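Solute-binding protein Csal_2479 (PDB 4P1L) binds D-glucuronate and probably delivers it to the membrane permease of a tripartite ATP-independent periplasmic (TRAP) transport system. Local coordinates at residues Y212-L226 / S276-V290. Sequence-based numbering, arbitrary orientation.
Sequences YESSGHYEVANYYSL and SKQKILDAGVKINEV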
# COMPACT_ATOMS: atom_id res chain seq x y z
N TYR A 212 -9.26 -3.46 6.55
CA TYR A 212 -10.62 -3.17 6.95
C TYR A 212 -10.98 -4.00 8.18
O TYR A 212 -11.58 -3.50 9.11
CB TYR A 212 -11.53 -3.48 5.78
CG TYR A 212 -13.03 -3.35 6.00
CD1 TYR A 212 -13.60 -2.18 6.43
CD2 TYR A 212 -13.88 -4.43 5.73
CE1 TYR A 212 -15.00 -2.07 6.58
CE2 TYR A 212 -15.25 -4.33 5.87
CZ TYR A 212 -15.81 -3.14 6.29
OH TYR A 212 -17.18 -3.08 6.42
N GLU A 213 -10.58 -5.27 8.16
CA GLU A 213 -10.86 -6.20 9.27
C GLU A 213 -9.94 -5.98 10.47
O GLU A 213 -10.43 -5.72 11.59
CB GLU A 213 -10.81 -7.65 8.76
CG GLU A 213 -10.86 -8.71 9.89
CD GLU A 213 -9.48 -9.09 10.44
OE1 GLU A 213 -8.60 -9.43 9.63
OE2 GLU A 213 -9.29 -9.07 11.68
N SER A 214 -8.62 -6.05 10.26
CA SER A 214 -7.68 -5.98 11.37
C SER A 214 -7.72 -4.65 12.12
O SER A 214 -7.55 -4.64 13.34
CB SER A 214 -6.24 -6.29 10.94
OG SER A 214 -5.75 -5.32 10.02
N SER A 215 -7.97 -3.56 11.42
CA SER A 215 -8.08 -2.23 12.05
C SER A 215 -9.34 -2.05 12.89
O SER A 215 -9.43 -1.10 13.66
CB SER A 215 -8.12 -1.14 10.99
OG SER A 215 -9.34 -1.25 10.27
N GLY A 216 -10.33 -2.91 12.68
CA GLY A 216 -11.61 -2.79 13.36
C GLY A 216 -12.61 -1.87 12.66
O GLY A 216 -13.69 -1.64 13.19
N HIS A 217 -12.26 -1.36 11.48
CA HIS A 217 -13.13 -0.38 10.81
C HIS A 217 -14.47 -0.99 10.49
O HIS A 217 -15.48 -0.31 10.55
CB HIS A 217 -12.49 0.18 9.54
CG HIS A 217 -11.22 0.93 9.79
ND1 HIS A 217 -10.41 1.39 8.79
CD2 HIS A 217 -10.61 1.28 10.95
CE1 HIS A 217 -9.36 1.99 9.31
NE2 HIS A 217 -9.47 1.95 10.62
N TYR A 218 -14.48 -2.29 10.22
CA TYR A 218 -15.70 -3.00 9.85
C TYR A 218 -16.75 -2.98 10.96
O TYR A 218 -17.93 -3.16 10.70
CB TYR A 218 -15.37 -4.44 9.50
CG TYR A 218 -15.10 -5.34 10.68
CD1 TYR A 218 -13.85 -5.39 11.27
CD2 TYR A 218 -16.10 -6.18 11.18
CE1 TYR A 218 -13.60 -6.23 12.35
CE2 TYR A 218 -15.85 -7.02 12.26
CZ TYR A 218 -14.60 -7.05 12.82
OH TYR A 218 -14.34 -7.87 13.88
N GLU A 219 -16.33 -2.76 12.20
CA GLU A 219 -17.26 -2.70 13.31
C GLU A 219 -18.10 -1.44 13.29
O GLU A 219 -19.14 -1.39 13.95
CB GLU A 219 -16.51 -2.77 14.64
CG GLU A 219 -15.74 -4.05 14.87
CD GLU A 219 -14.79 -3.93 16.05
OE1 GLU A 219 -14.95 -2.98 16.84
OE2 GLU A 219 -13.87 -4.77 16.17
N VAL A 220 -17.65 -0.41 12.58
CA VAL A 220 -18.38 0.86 12.58
C VAL A 220 -18.92 1.19 11.19
O VAL A 220 -20.04 1.68 11.04
CB VAL A 220 -17.50 2.01 13.11
CG1 VAL A 220 -18.25 3.35 12.97
CG2 VAL A 220 -17.11 1.74 14.55
N ALA A 221 -18.16 0.84 10.17
CA ALA A 221 -18.59 1.08 8.78
C ALA A 221 -18.95 -0.27 8.16
O ALA A 221 -18.08 -0.98 7.66
CB ALA A 221 -17.51 1.78 8.02
N ASN A 222 -20.25 -0.57 8.20
CA ASN A 222 -20.83 -1.88 7.88
C ASN A 222 -21.02 -2.17 6.39
O ASN A 222 -21.32 -3.31 6.03
CB ASN A 222 -22.19 -2.02 8.59
CG ASN A 222 -22.59 -3.48 8.87
OD1 ASN A 222 -21.83 -4.23 9.49
ND2 ASN A 222 -23.76 -3.88 8.42
N TYR A 223 -20.86 -1.16 5.53
CA TYR A 223 -21.07 -1.31 4.09
C TYR A 223 -19.72 -1.28 3.42
O TYR A 223 -18.99 -0.32 3.56
CB TYR A 223 -21.90 -0.17 3.53
CG TYR A 223 -23.28 -0.09 4.16
CD1 TYR A 223 -24.32 -0.89 3.71
CD2 TYR A 223 -23.51 0.74 5.24
CE1 TYR A 223 -25.57 -0.83 4.30
CE2 TYR A 223 -24.77 0.79 5.86
CZ TYR A 223 -25.79 0.00 5.38
OH TYR A 223 -27.03 0.05 5.97
N TYR A 224 -19.41 -2.34 2.69
CA TYR A 224 -18.16 -2.42 1.96
C TYR A 224 -18.55 -2.61 0.50
O TYR A 224 -19.25 -3.56 0.16
CB TYR A 224 -17.35 -3.61 2.48
CG TYR A 224 -15.92 -3.72 1.98
CD1 TYR A 224 -15.61 -4.40 0.80
CD2 TYR A 224 -14.87 -3.16 2.70
CE1 TYR A 224 -14.29 -4.51 0.35
CE2 TYR A 224 -13.55 -3.26 2.25
CZ TYR A 224 -13.26 -3.92 1.08
OH TYR A 224 -11.94 -4.05 0.67
N SER A 225 -18.12 -1.69 -0.35
CA SER A 225 -18.53 -1.70 -1.76
C SER A 225 -17.29 -1.85 -2.63
O SER A 225 -16.37 -1.05 -2.52
CB SER A 225 -19.27 -0.43 -2.10
OG SER A 225 -20.44 -0.23 -1.30
N LEU A 226 -17.29 -2.85 -3.52
CA LEU A 226 -16.08 -3.30 -4.19
C LEU A 226 -15.68 -2.45 -5.40
O LEU A 226 -15.61 -2.91 -6.56
CB LEU A 226 -16.23 -4.79 -4.57
CG LEU A 226 -16.16 -5.73 -3.36
CD1 LEU A 226 -16.76 -7.10 -3.65
CD2 LEU A 226 -14.71 -5.89 -2.93
N SER A 276 -10.04 -12.79 6.37
CA SER A 276 -10.61 -11.51 6.80
C SER A 276 -12.04 -11.38 6.24
O SER A 276 -12.97 -10.97 6.95
CB SER A 276 -9.72 -10.31 6.40
OG SER A 276 -8.57 -10.27 7.23
N LYS A 277 -12.22 -11.76 4.98
CA LYS A 277 -13.56 -11.68 4.38
C LYS A 277 -14.59 -12.51 5.13
O LYS A 277 -15.72 -12.05 5.37
CB LYS A 277 -13.53 -12.12 2.93
CG LYS A 277 -14.85 -11.94 2.22
CD LYS A 277 -14.70 -12.25 0.74
CE LYS A 277 -16.05 -12.25 0.05
NZ LYS A 277 -15.92 -12.68 -1.35
N GLN A 278 -14.23 -13.74 5.48
CA GLN A 278 -15.18 -14.61 6.16
C GLN A 278 -15.51 -14.04 7.54
O GLN A 278 -16.66 -14.09 7.99
CB GLN A 278 -14.63 -16.03 6.30
CG GLN A 278 -15.73 -17.05 6.66
CD GLN A 278 -16.96 -16.97 5.74
OE1 GLN A 278 -16.85 -17.08 4.51
NE2 GLN A 278 -18.13 -16.73 6.33
N LYS A 279 -14.51 -13.48 8.20
CA LYS A 279 -14.73 -12.90 9.51
C LYS A 279 -15.70 -11.72 9.44
O LYS A 279 -16.64 -11.64 10.21
CB LYS A 279 -13.41 -12.47 10.13
CG LYS A 279 -13.57 -11.62 11.38
CD LYS A 279 -12.24 -11.41 12.08
CE LYS A 279 -12.38 -10.48 13.27
NZ LYS A 279 -11.06 -9.98 13.78
N ILE A 280 -15.49 -10.82 8.50
CA ILE A 280 -16.37 -9.66 8.41
C ILE A 280 -17.76 -10.08 7.94
O ILE A 280 -18.77 -9.52 8.39
CB ILE A 280 -15.77 -8.55 7.51
CG1 ILE A 280 -15.65 -9.02 6.07
CG2 ILE A 280 -14.43 -8.09 8.04
CD1 ILE A 280 -15.24 -7.90 5.11
N LEU A 281 -17.86 -11.10 7.08
CA LEU A 281 -19.18 -11.57 6.69
C LEU A 281 -19.90 -12.17 7.89
O LEU A 281 -21.08 -11.89 8.10
CB LEU A 281 -19.13 -12.58 5.55
CG LEU A 281 -18.91 -12.02 4.15
CD1 LEU A 281 -18.71 -13.16 3.19
CD2 LEU A 281 -20.10 -11.15 3.72
N ASP A 282 -19.21 -12.99 8.67
CA ASP A 282 -19.83 -13.59 9.85
C ASP A 282 -20.30 -12.54 10.85
O ASP A 282 -21.21 -12.79 11.66
CB ASP A 282 -18.87 -14.57 10.54
CG ASP A 282 -18.66 -15.83 9.73
OD1 ASP A 282 -19.43 -16.04 8.76
OD2 ASP A 282 -17.73 -16.60 10.05
N ALA A 283 -19.69 -11.36 10.79
CA ALA A 283 -20.04 -10.26 11.69
C ALA A 283 -21.22 -9.41 11.19
O ALA A 283 -21.63 -8.47 11.86
CB ALA A 283 -18.83 -9.37 11.92
N GLY A 284 -21.72 -9.71 10.01
CA GLY A 284 -22.90 -9.03 9.49
C GLY A 284 -22.63 -7.90 8.52
O GLY A 284 -23.57 -7.17 8.16
N VAL A 285 -21.37 -7.71 8.11
CA VAL A 285 -21.02 -6.69 7.13
C VAL A 285 -21.76 -6.95 5.84
O VAL A 285 -21.92 -8.10 5.39
CB VAL A 285 -19.48 -6.63 6.90
CG1 VAL A 285 -19.13 -5.74 5.71
CG2 VAL A 285 -18.79 -6.11 8.15
N LYS A 286 -22.23 -5.86 5.24
CA LYS A 286 -22.91 -5.91 3.97
C LYS A 286 -21.93 -5.56 2.85
O LYS A 286 -21.47 -4.40 2.73
CB LYS A 286 -24.08 -4.94 3.99
CG LYS A 286 -25.09 -5.27 5.09
CD LYS A 286 -26.13 -4.17 5.26
CE LYS A 286 -27.11 -4.46 6.41
NZ LYS A 286 -27.88 -3.23 6.80
N ILE A 287 -21.57 -6.58 2.07
CA ILE A 287 -20.65 -6.42 0.96
C ILE A 287 -21.41 -6.43 -0.35
O ILE A 287 -22.25 -7.29 -0.57
CB ILE A 287 -19.63 -7.57 0.89
CG1 ILE A 287 -18.81 -7.65 2.18
CG2 ILE A 287 -18.68 -7.37 -0.30
CD1 ILE A 287 -17.86 -8.83 2.24
N ASN A 288 -21.12 -5.46 -1.22
CA ASN A 288 -21.73 -5.43 -2.55
C ASN A 288 -20.71 -5.14 -3.62
O ASN A 288 -19.85 -4.29 -3.44
CB ASN A 288 -22.87 -4.39 -2.66
CG ASN A 288 -22.36 -2.94 -2.63
OD1 ASN A 288 -21.93 -2.45 -1.59
ND2 ASN A 288 -22.45 -2.26 -3.76
N GLU A 289 -20.80 -5.88 -4.73
CA GLU A 289 -20.11 -5.51 -5.95
C GLU A 289 -20.80 -4.21 -6.38
O GLU A 289 -22.01 -4.05 -6.16
CB GLU A 289 -20.27 -6.58 -7.05
CG GLU A 289 -19.82 -7.99 -6.64
CD GLU A 289 -18.30 -8.14 -6.65
OE1 GLU A 289 -17.56 -7.19 -7.06
OE2 GLU A 289 -17.83 -9.22 -6.25
N VAL A 290 -20.06 -3.31 -6.99
CA VAL A 290 -20.65 -2.12 -7.58
C VAL A 290 -21.28 -2.49 -8.91
O VAL A 290 -21.03 -3.56 -9.45
CB VAL A 290 -19.64 -0.95 -7.76
CG1 VAL A 290 -19.07 -0.50 -6.41
CG2 VAL A 290 -18.50 -1.29 -8.74
O HOH W 1 -26.56 -0.81 8.74
O HOH W 2 -17.40 -4.51 -7.86
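Strands 223-226 and 286-288 run parallel, their axes 4.8 Å apart and 15° askew, joined by four backbone hydrogen bonds: Lys286 N to Asn222 O, Tyr224 N to Lys286 O, Asn288 N to Tyr224 O and Leu226 N to Asn288 O. On one face of this pair Ser225 OG donates to Asn288 OD1 (2.7 Å), in the carbonyl plane and on a lone pair; the backbone of Val155 hydrogen-bonds both side chains as well, its carbonyl taking Asn288 ND2, so the amide oxygen and nitrogen each have their own partner. Tyr223 and Lys286 lie side by side on the same face, Tyr223 CE1 3.5 Å from Lys286 CD. Where the helices meet, the bent Glu213 chain offers one carboxylate oxygen to each of two donors of helix 248-282: OE1 takes Ser276 OG (2.5 Å) on its anti lone pair, and OE2 forms a salt bridge with Lys279 NZ (2.9 Å), met on the anti side with the amine 32° out of the carboxylate plane. The two branches of Ile280 serve different tyrosines. With CG1 between backbone N and carbonyl carbon (chi1 65°), CD1 reaches the edge of Tyr212 (3.7 Å from CE2), while CG2 sits over a face of Tyr218 in a CH-pi contact. Val285 CG1 packs against Tyr212 OH, which is anchored on Ala221 O (2.6 Å). A Schellman motif at Gly284 ends the long helix and turns the chain into the edge strand. That strand extends the mixed sheet beyond 223-230, whose other neighbour is 146-150; Tyr209 of helix 209-214 covers Ile280, Ile287 and Leu226 and stacks on Tyr224, whose OH hydrogen-bonds the backbone O of glucuronate-binding Asn207, tying the contact to the pocket wall.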